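Local coordinates for protein peptidyl-tRNA hydrolase (Thermoplasma acidophilum, PDB 1RLK) that probably hydrolyses peptidyl-tRNAs that have dropped off the ribosome during protein synthesis, as a member of the PTH2 family of peptidyl-tRNA hydrolases, at residues 2-6 with 45-49; 23-27 with 95-99; 30-35 with 76-80. All blocks are in the same frame, centred on the assembly; numbering follows the deposited sequence.

Contact 1: residues 2-6 with 45-49; sequences VKKMV and EWYDE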
ATOM      1  N   VAL A   2      15.320  -7.558  -0.090  1.00 35.90           N
ATOM      2  CA  VAL A   2      14.536  -8.798  -0.391  1.00 36.13           C
ATOM      3  C   VAL A   2      13.171  -8.780   0.332  1.00 35.09           C
ATOM      4  O   VAL A   2      12.191  -9.387  -0.139  1.00 35.69           O
ATOM      5  CB  VAL A   2      15.379 -10.068  -0.073  1.00 36.46           C
ATOM      6  CG1 VAL A   2      14.519 -11.270   0.328  1.00 37.14           C
ATOM      7  CG2 VAL A   2      16.265 -10.431  -1.266  1.00 37.44           C
ATOM      8  N   LYS A   3      13.104  -8.097   1.476  1.00 33.20           N
ATOM      9  CA  LYS A   3      11.814  -7.674   2.001  1.00 31.24           C
ATOM     10  C   LYS A   3      11.481  -6.368   1.293  1.00 29.36           C
ATOM     11  O   LYS A   3      12.345  -5.509   1.137  1.00 29.20           O
ATOM     12  CB  LYS A   3      11.843  -7.484   3.518  1.00 31.32           C
ATOM     13  CG  LYS A   3      12.146  -8.754   4.314  1.00 32.42           C
ATOM     14  CD  LYS A   3      11.124  -9.867   4.062  1.00 33.70           C
ATOM     15  CE  LYS A   3      11.391 -11.093   4.935  1.00 35.32           C
ATOM     16  NZ  LYS A   3      12.291 -12.036   4.240  1.00 36.26           N
ATOM     17  N   LYS A   4      10.253  -6.255   0.799  1.00 26.73           N
ATOM     18  CA  LYS A   4       9.776  -5.036   0.166  1.00 25.82           C
ATOM     19  C   LYS A   4       8.374  -4.672   0.667  1.00 23.56           C
ATOM     20  O   LYS A   4       7.645  -5.510   1.168  1.00 23.18           O
ATOM     21  CB  LYS A   4       9.736  -5.198  -1.359  1.00 26.27           C
ATOM     22  CG  LYS A   4      11.014  -5.795  -2.009  1.00 27.85           C
ATOM     23  CD  LYS A   4      11.940  -4.739  -2.580  1.00 29.46           C
ATOM     24  CE  LYS A   4      13.076  -5.364  -3.415  1.00 31.29           C
ATOM     25  NZ  LYS A   4      12.830  -5.259  -4.889  1.00 30.94           N
ATOM     26  N   MET A   5       8.024  -3.405   0.529  1.00 21.69           N
ATOM     27  CA  MET A   5       6.650  -2.943   0.661  1.00 20.02           C
ATOM     28  C   MET A   5       6.127  -2.575  -0.719  1.00 18.95           C
ATOM     29  O   MET A   5       6.891  -2.106  -1.532  1.00 19.14           O
ATOM     30  CB  MET A   5       6.617  -1.739   1.605  1.00 19.83           C
ATOM     31  CG  MET A   5       5.332  -0.975   1.577  1.00 18.62           C
ATOM     32  SD  MET A   5       5.303   0.329   2.788  1.00 17.99           S
ATOM     33  CE  MET A   5       5.483  -0.547   4.204  1.00 14.77           C
ATOM     34  N   VAL A   6       4.846  -2.821  -1.003  1.00 17.21           N
ATOM     35  CA  VAL A   6       4.218  -2.351  -2.227  1.00 17.10           C
ATOM     36  C   VAL A   6       3.101  -1.382  -1.891  1.00 16.95           C
ATOM     37  O   VAL A   6       2.341  -1.631  -0.962  1.00 15.56           O
ATOM     38  CB  VAL A   6       3.566  -3.506  -3.033  1.00 17.21           C
ATOM     39  CG1 VAL A   6       2.944  -2.990  -4.328  1.00 17.35           C
ATOM     40  CG2 VAL A   6       4.544  -4.587  -3.289  1.00 18.22           C
ATOM     41  N   GLU A  45      14.065  -6.167   9.309  1.00 27.83           N
ATOM     42  CA  GLU A  45      14.900  -6.550   8.183  1.00 27.84           C
ATOM     43  C   GLU A  45      14.673  -5.609   7.011  1.00 27.54           C
ATOM     44  O   GLU A  45      15.624  -5.077   6.452  1.00 27.67           O
ATOM     45  CB  GLU A  45      14.608  -7.987   7.760  1.00 28.36           C
ATOM     46  CG  GLU A  45      15.459  -8.463   6.588  1.00 29.17           C
ATOM     47  CD  GLU A  45      15.144  -9.880   6.169  1.00 30.44           C
ATOM     48  OE1 GLU A  45      14.735 -10.697   7.023  1.00 33.98           O
ATOM     49  OE2 GLU A  45      15.303 -10.178   4.975  1.00 32.18           O
ATOM     50  N   TRP A  46      13.406  -5.432   6.645  1.00 26.87           N
ATOM     51  CA  TRP A  46      12.982  -4.417   5.674  1.00 26.70           C
ATOM     52  C   TRP A  46      13.637  -3.070   5.931  1.00 26.79           C
ATOM     53  O   TRP A  46      14.224  -2.489   5.029  1.00 26.75           O
ATOM     54  CB  TRP A  46      11.469  -4.227   5.757  1.00 26.34           C
ATOM     55  CG  TRP A  46      10.887  -3.211   4.813  1.00 23.94           C
ATOM     56  CD1 TRP A  46      10.873  -3.273   3.458  1.00 20.83           C
ATOM     57  CD2 TRP A  46      10.175  -2.013   5.168  1.00 21.43           C
ATOM     58  NE1 TRP A  46      10.218  -2.181   2.940  1.00 20.95           N
ATOM     59  CE2 TRP A  46       9.776  -1.392   3.966  1.00 21.12           C
ATOM     60  CE3 TRP A  46       9.839  -1.401   6.378  1.00 21.63           C
ATOM     61  CZ2 TRP A  46       9.053  -0.187   3.937  1.00 22.11           C
ATOM     62  CZ3 TRP A  46       9.121  -0.187   6.355  1.00 21.89           C
ATOM     63  CH2 TRP A  46       8.740   0.399   5.148  1.00 21.65           C
ATOM     64  N   TYR A  47      13.521  -2.592   7.163  1.00 27.40           N
ATOM     65  CA  TYR A  47      13.955  -1.245   7.516  1.00 28.44           C
ATOM     66  C   TYR A  47      15.482  -1.109   7.438  1.00 29.16           C
ATOM     67  O   TYR A  47      15.993  -0.088   6.991  1.00 28.94           O
ATOM     68  CB  TYR A  47      13.438  -0.857   8.904  1.00 28.41           C
ATOM     69  CG  TYR A  47      13.681   0.596   9.247  1.00 30.47           C
ATOM     70  CD1 TYR A  47      12.845   1.594   8.751  1.00 30.96           C
ATOM     71  CD2 TYR A  47      14.777   0.976  10.030  1.00 31.53           C
ATOM     72  CE1 TYR A  47      13.072   2.926   9.037  1.00 31.73           C
ATOM     73  CE2 TYR A  47      15.012   2.311  10.330  1.00 32.42           C
ATOM     74  CZ  TYR A  47      14.155   3.284   9.831  1.00 33.29           C
ATOM     75  OH  TYR A  47      14.385   4.616  10.112  1.00 34.06           O
ATOM     76  N   ASP A  48      16.192  -2.162   7.830  1.00 29.99           N
ATOM     77  CA  ASP A  48      17.651  -2.158   7.854  1.00 30.95           C
ATOM     78  C   ASP A  48      18.240  -2.345   6.452  1.00 30.88           C
ATOM     79  O   ASP A  48      19.394  -1.993   6.209  1.00 32.13           O
ATOM     80  CB  ASP A  48      18.174  -3.218   8.851  1.00 31.30           C
ATOM     81  CG  ASP A  48      17.860  -2.854  10.323  1.00 33.33           C
ATOM     82  OD1 ASP A  48      17.473  -1.691  10.595  1.00 36.25           O
ATOM     83  OD2 ASP A  48      17.953  -3.663  11.280  1.00 34.92           O
ATOM     84  N   GLU A  49      17.434  -2.870   5.530  1.00 30.53           N
ATOM     85  CA  GLU A  49      17.796  -3.008   4.126  1.00 30.21           C
ATOM     86  C   GLU A  49      17.392  -1.769   3.293  1.00 28.77           C
ATOM     87  O   GLU A  49      17.533  -1.776   2.069  1.00 28.54           O
ATOM     88  CB  GLU A  49      17.148  -4.280   3.533  1.00 31.31           C
ATOM     89  CG  GLU A  49      17.922  -5.567   3.814  1.00 33.86           C
ATOM     90  CD  GLU A  49      17.080  -6.848   3.757  1.00 37.63           C
ATOM     91  OE1 GLU A  49      15.880  -6.810   3.391  1.00 39.53           O
ATOM     92  OE2 GLU A  49      17.638  -7.919   4.093  1.00 39.92           O
TER
HETATM   93  O   HOH W   1      14.118  -2.903   2.335  1.00 24.54           O
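The last turn of helix 40-48 lies against the start of strand 3-10, and E45 makes the first link. Its extended side chain brings OE2 to 3.5 Å from K3 CG and 3.6 Å from K3 NZ, a long salt bridge in which lysine's flexible chain supplies both hydrocarbon cover and charge. W46 follows and fills the gap between helix and strand. Its CB is 4.0 Å from K3 CB, its CD1 edge meets K3 O at 3.5 Å, and CH2 lies 3.5 Å from M5 CE. M5 SD sits 4.9 Å from the centre of the six-membered ring of W46, an oblique Met-aromatic contact for which a pliable thioether is well suited. The indole NE1 turns to the carbonyl of R52, so the large ring is buried with its polar atom satisfied. A water joins the backbones, giving a 2.7 Å hydrogen bond to W46 O and a weak one of 3.4 Å to K3 O. Beyond the helix, E49 folds back, its OE1 lying 3.6 Å from both V2 N and K3 N without hydrogen bonding. With M5 and W46 also touching P101, this is helix-on-sheet packing at one end of the α/β fold of PTH2 enzymes.

Contact 2: residues 23-27 with 95-99; sequences QVAHA and TCIGL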
ATOM      1  N   GLN A  23      -0.189  10.340  -0.494  1.00 15.08           N
ATOM      2  CA  GLN A  23      -1.064   9.181  -0.291  1.00 15.07           C
ATOM      3  C   GLN A  23      -0.253   7.917  -0.148  1.00 14.96           C
ATOM      4  O   GLN A  23      -0.536   7.093   0.729  1.00 14.49           O
ATOM      5  CB  GLN A  23      -2.066   9.018  -1.431  1.00 15.33           C
ATOM      6  CG  GLN A  23      -2.984  10.215  -1.641  1.00 17.46           C
ATOM      7  CD  GLN A  23      -3.829  10.525  -0.453  1.00 17.98           C
ATOM      8  OE1 GLN A  23      -4.566   9.663   0.035  1.00 18.93           O
ATOM      9  NE2 GLN A  23      -3.741  11.766   0.024  1.00 20.97           N
ATOM     10  N   VAL A  24       0.778   7.765  -0.984  1.00 15.12           N
ATOM     11  CA  VAL A  24       1.704   6.629  -0.842  1.00 14.86           C
ATOM     12  C   VAL A  24       2.383   6.651   0.527  1.00 14.86           C
ATOM     13  O   VAL A  24       2.509   5.598   1.181  1.00 14.85           O
ATOM     14  CB  VAL A  24       2.755   6.596  -1.993  1.00 14.98           C
ATOM     15  CG1 VAL A  24       3.826   5.555  -1.719  1.00 16.16           C
ATOM     16  CG2 VAL A  24       2.058   6.292  -3.318  1.00 15.27           C
ATOM     17  N   ALA A  25       2.807   7.842   0.979  1.00 14.78           N
ATOM     18  CA  ALA A  25       3.395   7.988   2.312  1.00 15.24           C
ATOM     19  C   ALA A  25       2.423   7.603   3.441  1.00 15.28           C
ATOM     20  O   ALA A  25       2.844   7.015   4.443  1.00 15.72           O
ATOM     21  CB  ALA A  25       3.928   9.424   2.531  1.00 15.16           C
ATOM     22  N   HIS A  26       1.144   7.939   3.293  1.00 15.46           N
ATOM     23  CA  HIS A  26       0.122   7.540   4.272  1.00 15.91           C
ATOM     24  C   HIS A  26       0.102   6.023   4.379  1.00 15.50           C
ATOM     25  O   HIS A  26       0.175   5.487   5.488  1.00 15.88           O
ATOM     26  CB  HIS A  26      -1.282   8.009   3.896  0.63 16.00           C
ATOM     27  CG  HIS A  26      -1.448   9.491   3.881  0.63 18.01           C
ATOM     28  ND1 HIS A  26      -2.567  10.111   3.368  0.63 20.10           N
ATOM     29  CD2 HIS A  26      -0.633  10.479   4.313  0.63 20.41           C
ATOM     30  CE1 HIS A  26      -2.435  11.420   3.498  0.63 20.77           C
ATOM     31  NE2 HIS A  26      -1.266  11.668   4.061  0.63 20.32           N
ATOM     32  N   ALA A  27       0.035   5.333   3.230  1.00 14.84           N
ATOM     33  CA  ALA A  27      -0.014   3.870   3.227  1.00 14.37           C
ATOM     34  C   ALA A  27       1.217   3.279   3.891  1.00 14.43           C
ATOM     35  O   ALA A  27       1.124   2.323   4.672  1.00 13.92           O
ATOM     36  CB  ALA A  27      -0.170   3.348   1.815  1.00 14.17           C
ATOM     37  N   THR A  95      -7.724   6.092  -2.100  1.00 20.66           N
ATOM     38  CA  THR A  95      -6.693   6.528  -3.053  1.00 19.81           C
ATOM     39  C   THR A  95      -5.699   5.434  -3.396  1.00 19.37           C
ATOM     40  O   THR A  95      -5.201   5.382  -4.511  1.00 20.31           O
ATOM     41  CB  THR A  95      -5.899   7.742  -2.489  1.00 19.84           C
ATOM     42  OG1 THR A  95      -5.392   7.462  -1.167  1.00 18.42           O
ATOM     43  CG2 THR A  95      -6.801   8.924  -2.304  1.00 19.34           C
ATOM     44  N   CYS A  96      -5.368   4.595  -2.429  1.00 18.79           N
ATOM     45  CA  CYS A  96      -4.333   3.595  -2.599  1.00 18.56           C
ATOM     46  C   CYS A  96      -4.398   2.535  -1.520  1.00 18.66           C
ATOM     47  O   CYS A  96      -5.195   2.635  -0.591  1.00 19.18           O
ATOM     48  CB  CYS A  96      -2.958   4.274  -2.606  1.00 18.68           C
ATOM     49  SG  CYS A  96      -2.505   5.050  -1.042  1.00 19.54           S
ATOM     50  N   ILE A  97      -3.588   1.490  -1.657  1.00 17.86           N
ATOM     51  CA  ILE A  97      -3.477   0.463  -0.631  1.00 17.64           C
ATOM     52  C   ILE A  97      -2.018   0.071  -0.441  1.00 17.42           C
ATOM     53  O   ILE A  97      -1.302  -0.167  -1.415  1.00 17.50           O
ATOM     54  CB  ILE A  97      -4.358  -0.767  -0.964  1.00 17.20           C
ATOM     55  CG1 ILE A  97      -4.267  -1.810   0.139  1.00 17.16           C
ATOM     56  CG2 ILE A  97      -3.979  -1.395  -2.297  1.00 17.04           C
ATOM     57  CD1 ILE A  97      -5.279  -2.937  -0.018  1.00 16.80           C
ATOM     58  N   GLY A  98      -1.570   0.047   0.804  1.00 16.82           N
ATOM     59  CA  GLY A  98      -0.232  -0.416   1.137  1.00 17.41           C
ATOM     60  C   GLY A  98      -0.222  -1.883   1.527  1.00 17.89           C
ATOM     61  O   GLY A  98      -1.187  -2.387   2.127  1.00 17.31           O
ATOM     62  N   LEU A  99       0.865  -2.568   1.192  1.00 17.74           N
ATOM     63  CA  LEU A  99       1.065  -3.973   1.544  1.00 18.56           C
ATOM     64  C   LEU A  99       2.462  -4.201   2.093  1.00 18.97           C
ATOM     65  O   LEU A  99       3.452  -3.776   1.488  1.00 19.16           O
ATOM     66  CB  LEU A  99       0.904  -4.901   0.335  1.00 18.67           C
ATOM     67  CG  LEU A  99      -0.170  -4.659  -0.701  1.00 20.66           C
ATOM     68  CD1 LEU A  99       0.088  -5.568  -1.882  1.00 22.16           C
ATOM     69  CD2 LEU A  99      -1.553  -4.946  -0.110  1.00 22.78           C
TER
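Q23 opens this buried contact with a polar link: its OE1 accepts a hydrogen bond of 2.6 Å from T95 OG1. A glutamine is long enough to span from the helix to the strand, where the two CA atoms are 6.8 Å apart, and threonine's short side chain places its hydroxyl within reach. The Q23 carbonyl, already bonded to A27 N in the helix at 3.1 Å, also has C96 SG 3.3 Å from its O atom. V24 turns its CB away from strand 95-99 and packs on I7 and V9 of the neighbouring strand 3-10. One turn after Q23, A27 points at the strand, its CB 4.1 Å from C96 SG and 3.7 Å from G98 N. The helix comes closest here, with A27 CA 4.8 Å from G98 CA. Alanine and glycine suit so near an approach, since a CB on G98 would lie only about 3.0 Å from A27 CB. The short axes pass 7.7 Å apart at 35°, running in broadly the same direction. On the other face of the strand, I97 packs against helix 61-74, so strand 94-103 is a central strand covered by helices on both faces, the layout of a three-layer α/β/α sandwich.

Contact 3: residues 30-35 with 76-80; sequences TCAIRS and IVNEI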
ATOM      1  N   THR A  30       1.345   3.745   7.848  1.00 17.44           N
ATOM      2  CA  THR A  30       0.445   2.877   8.592  1.00 18.11           C
ATOM      3  C   THR A  30       0.935   1.424   8.534  1.00 18.36           C
ATOM      4  O   THR A  30       0.960   0.740   9.555  1.00 17.33           O
ATOM      5  CB  THR A  30      -0.978   3.001   8.064  1.00 18.08           C
ATOM      6  OG1 THR A  30      -1.436   4.349   8.225  1.00 18.07           O
ATOM      7  CG2 THR A  30      -1.950   2.138   8.889  1.00 19.42           C
ATOM      8  N   CYS A  31       1.346   0.959   7.350  1.00 18.76           N
ATOM      9  CA  CYS A  31       1.804  -0.419   7.219  1.00 19.45           C
ATOM     10  C   CYS A  31       3.055  -0.665   8.047  1.00 19.50           C
ATOM     11  O   CYS A  31       3.197  -1.707   8.672  1.00 19.91           O
ATOM     12  CB  CYS A  31       2.050  -0.768   5.753  1.00 19.64           C
ATOM     13  SG  CYS A  31       0.540  -0.984   4.816  1.00 22.36           S
ATOM     14  N   ALA A  32       3.959   0.306   8.052  1.00 19.55           N
ATOM     15  CA  ALA A  32       5.248   0.151   8.724  1.00 20.19           C
ATOM     16  C   ALA A  32       5.065   0.062  10.237  1.00 20.49           C
ATOM     17  O   ALA A  32       5.647  -0.789  10.878  1.00 20.61           O
ATOM     18  CB  ALA A  32       6.197   1.313   8.357  1.00 19.39           C
ATOM     19  N   ILE A  33       4.247   0.950  10.786  1.00 21.93           N
ATOM     20  CA  ILE A  33       3.975   0.979  12.218  1.00 23.04           C
ATOM     21  C   ILE A  33       3.230  -0.275  12.675  1.00 23.09           C
ATOM     22  O   ILE A  33       3.605  -0.871  13.670  1.00 23.66           O
ATOM     23  CB  ILE A  33       3.228   2.285  12.605  1.00 23.26           C
ATOM     24  CG1 ILE A  33       4.212   3.458  12.513  1.00 24.75           C
ATOM     25  CG2 ILE A  33       2.633   2.174  14.016  1.00 24.34           C
ATOM     26  CD1 ILE A  33       3.643   4.813  12.846  1.00 26.48           C
ATOM     27  N   ARG A  34       2.191  -0.682  11.953  1.00 23.69           N
ATOM     28  CA  ARG A  34       1.505  -1.935  12.266  1.00 24.23           C
ATOM     29  C   ARG A  34       2.480  -3.127  12.208  1.00 24.79           C
ATOM     30  O   ARG A  34       2.483  -3.992  13.090  1.00 23.94           O
ATOM     31  CB  ARG A  34       0.325  -2.143  11.318  1.00 24.49           C
ATOM     32  CG  ARG A  34      -0.377  -3.488  11.494  1.00 25.51           C
ATOM     33  CD  ARG A  34      -1.740  -3.585  10.863  1.00 26.65           C
ATOM     34  NE  ARG A  34      -2.566  -2.398  11.105  1.00 27.92           N
ATOM     35  CZ  ARG A  34      -3.195  -1.688  10.164  1.00 29.15           C
ATOM     36  NH1 ARG A  34      -3.109  -2.020   8.868  1.00 28.77           N
ATOM     37  NH2 ARG A  34      -3.908  -0.620  10.523  1.00 28.88           N
ATOM     38  N   SER A  35       3.335  -3.153  11.186  1.00 25.41           N
ATOM     39  CA  SER A  35       4.262  -4.271  10.998  1.00 25.86           C
ATOM     40  C   SER A  35       5.313  -4.299  12.098  1.00 26.87           C
ATOM     41  O   SER A  35       5.772  -5.362  12.508  1.00 26.68           O
ATOM     42  CB  SER A  35       4.920  -4.216   9.626  1.00 25.48           C
ATOM     43  OG  SER A  35       3.973  -4.469   8.604  1.00 25.13           O
ATOM     44  N   ILE A  76      -1.231 -10.939   4.790  1.00 23.20           N
ATOM     45  CA  ILE A  76      -0.279  -9.861   4.574  1.00 23.11           C
ATOM     46  C   ILE A  76      -0.856  -8.562   5.124  1.00 22.45           C
ATOM     47  O   ILE A  76      -2.009  -8.194   4.836  1.00 21.63           O
ATOM     48  CB  ILE A  76       0.062  -9.729   3.072  1.00 23.30           C
ATOM     49  CG1 ILE A  76       0.828 -10.978   2.598  1.00 24.38           C
ATOM     50  CG2 ILE A  76       0.893  -8.465   2.812  1.00 24.11           C
ATOM     51  CD1 ILE A  76       0.939 -11.123   1.078  1.00 25.16           C
ATOM     52  N   VAL A  77      -0.036  -7.860   5.898  1.00 22.17           N
ATOM     53  CA  VAL A  77      -0.398  -6.527   6.391  1.00 21.68           C
ATOM     54  C   VAL A  77      -0.754  -5.623   5.232  1.00 21.15           C
ATOM     55  O   VAL A  77      -0.024  -5.545   4.236  1.00 20.28           O
ATOM     56  CB  VAL A  77       0.759  -5.884   7.200  1.00 21.84           C
ATOM     57  CG1 VAL A  77       0.459  -4.399   7.505  1.00 22.71           C
ATOM     58  CG2 VAL A  77       1.016  -6.675   8.476  1.00 22.56           C
ATOM     59  N   ASN A  78      -1.883  -4.932   5.350  1.00 20.73           N
ATOM     60  CA  ASN A  78      -2.324  -4.009   4.314  1.00 20.23           C
ATOM     61  C   ASN A  78      -3.174  -2.893   4.873  1.00 19.96           C
ATOM     62  O   ASN A  78      -3.851  -3.072   5.898  1.00 20.32           O
ATOM     63  CB  ASN A  78      -3.096  -4.761   3.230  1.00 20.29           C
ATOM     64  CG  ASN A  78      -4.416  -5.340   3.740  1.00 21.51           C
ATOM     65  OD1 ASN A  78      -5.466  -4.715   3.592  1.00 20.30           O
ATOM     66  ND2 ASN A  78      -4.361  -6.539   4.334  1.00 16.38           N
ATOM     67  N   GLU A  79      -3.148  -1.742   4.209  1.00 19.24           N
ATOM     68  CA  GLU A  79      -3.939  -0.601   4.641  1.00 18.67           C
ATOM     69  C   GLU A  79      -4.494   0.120   3.442  1.00 18.78           C
ATOM     70  O   GLU A  79      -3.733   0.616   2.597  1.00 17.41           O
ATOM     71  CB  GLU A  79      -3.081   0.364   5.460  1.00 19.42           C
ATOM     72  CG  GLU A  79      -3.839   1.575   5.974  1.00 20.64           C
ATOM     73  CD  GLU A  79      -4.767   1.270   7.145  1.00 22.86           C
ATOM     74  OE1 GLU A  79      -4.750   0.130   7.709  1.00 22.39           O
ATOM     75  OE2 GLU A  79      -5.491   2.209   7.514  1.00 24.43           O
ATOM     76  N   ILE A  80      -5.822   0.169   3.359  1.00 18.19           N
ATOM     77  CA  ILE A  80      -6.510   1.024   2.427  1.00 18.80           C
ATOM     78  C   ILE A  80      -6.441   2.463   2.941  1.00 19.36           C
ATOM     79  O   ILE A  80      -6.735   2.731   4.105  1.00 19.43           O
ATOM     80  CB  ILE A  80      -7.972   0.559   2.257  1.00 19.54           C
ATOM     81  CG1 ILE A  80      -7.998  -0.663   1.336  1.00 21.29           C
ATOM     82  CG2 ILE A  80      -8.846   1.683   1.698  1.00 19.47           C
ATOM     83  CD1 ILE A  80      -9.322  -1.373   1.287  1.00 24.21           C
TER
HETATM   84  O   HOH W   2      -3.142  -5.277   8.067  1.00 23.11           O
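R34 reaches across V77, its CD 4.1 Å from V77 CG1, and brings its guanidinium to E79. NH1 and NH2 both donate to E79 OE1, at 2.9 and 3.0 Å, in a salt bridge with the carboxylate oxygen near the guanidinium plane. Arginine's length lets a helix residue span this gap, and its methylenes cover the valine on the way. E79 also runs beside T30, whose CG2 is 3.4 Å from E79 CD, while T30 OG1 makes a weak hydrogen bond to H26 O in its own helix. The axes of segments 30-35 (helix 17-38) and 78-80 (strand 78-82) approach to 8.2 Å at 144°, roughly antiparallel; the strand lies at the edge, in this chain, of the mixed sheet of the α/β fold. C31, with a short side chain ending in a polarisable sulfur, lies against the strand, SG 3.8 Å from E79 N and 3.9 Å from E79 CB. V77 CG1 touches both C31 CB (4.3 Å) and S35 OG (3.7 Å); the compact serine's hydroxyl donates to C31 O at 2.9 Å. N78 turns its CB away from the helix, and its amide group bonds K68 and D72 of helix 61-74.

Overall arrangement
From the N terminus, strand 3-10 leads into helix 17-38 and then helix 40-48, whose end returns to the start of that strand and closes contact 1. Contact 2 begins within that loop, at residues 23-27, and closes far beyond it at 95-99, so the two cross. Contact 3, joining 30-35 to 76-80, also crosses contact 1 but is nested inside the loop of contact 2, with which it shares helix 17-38. In the sheet, strand 94-103 lies between 3-10 and 78-82, with probable hydrogen bonds V6 O to L99 N and E79 O to G98 N. M5 CE against C31 CB, at 3.8 Å, joins contacts 1 and 3.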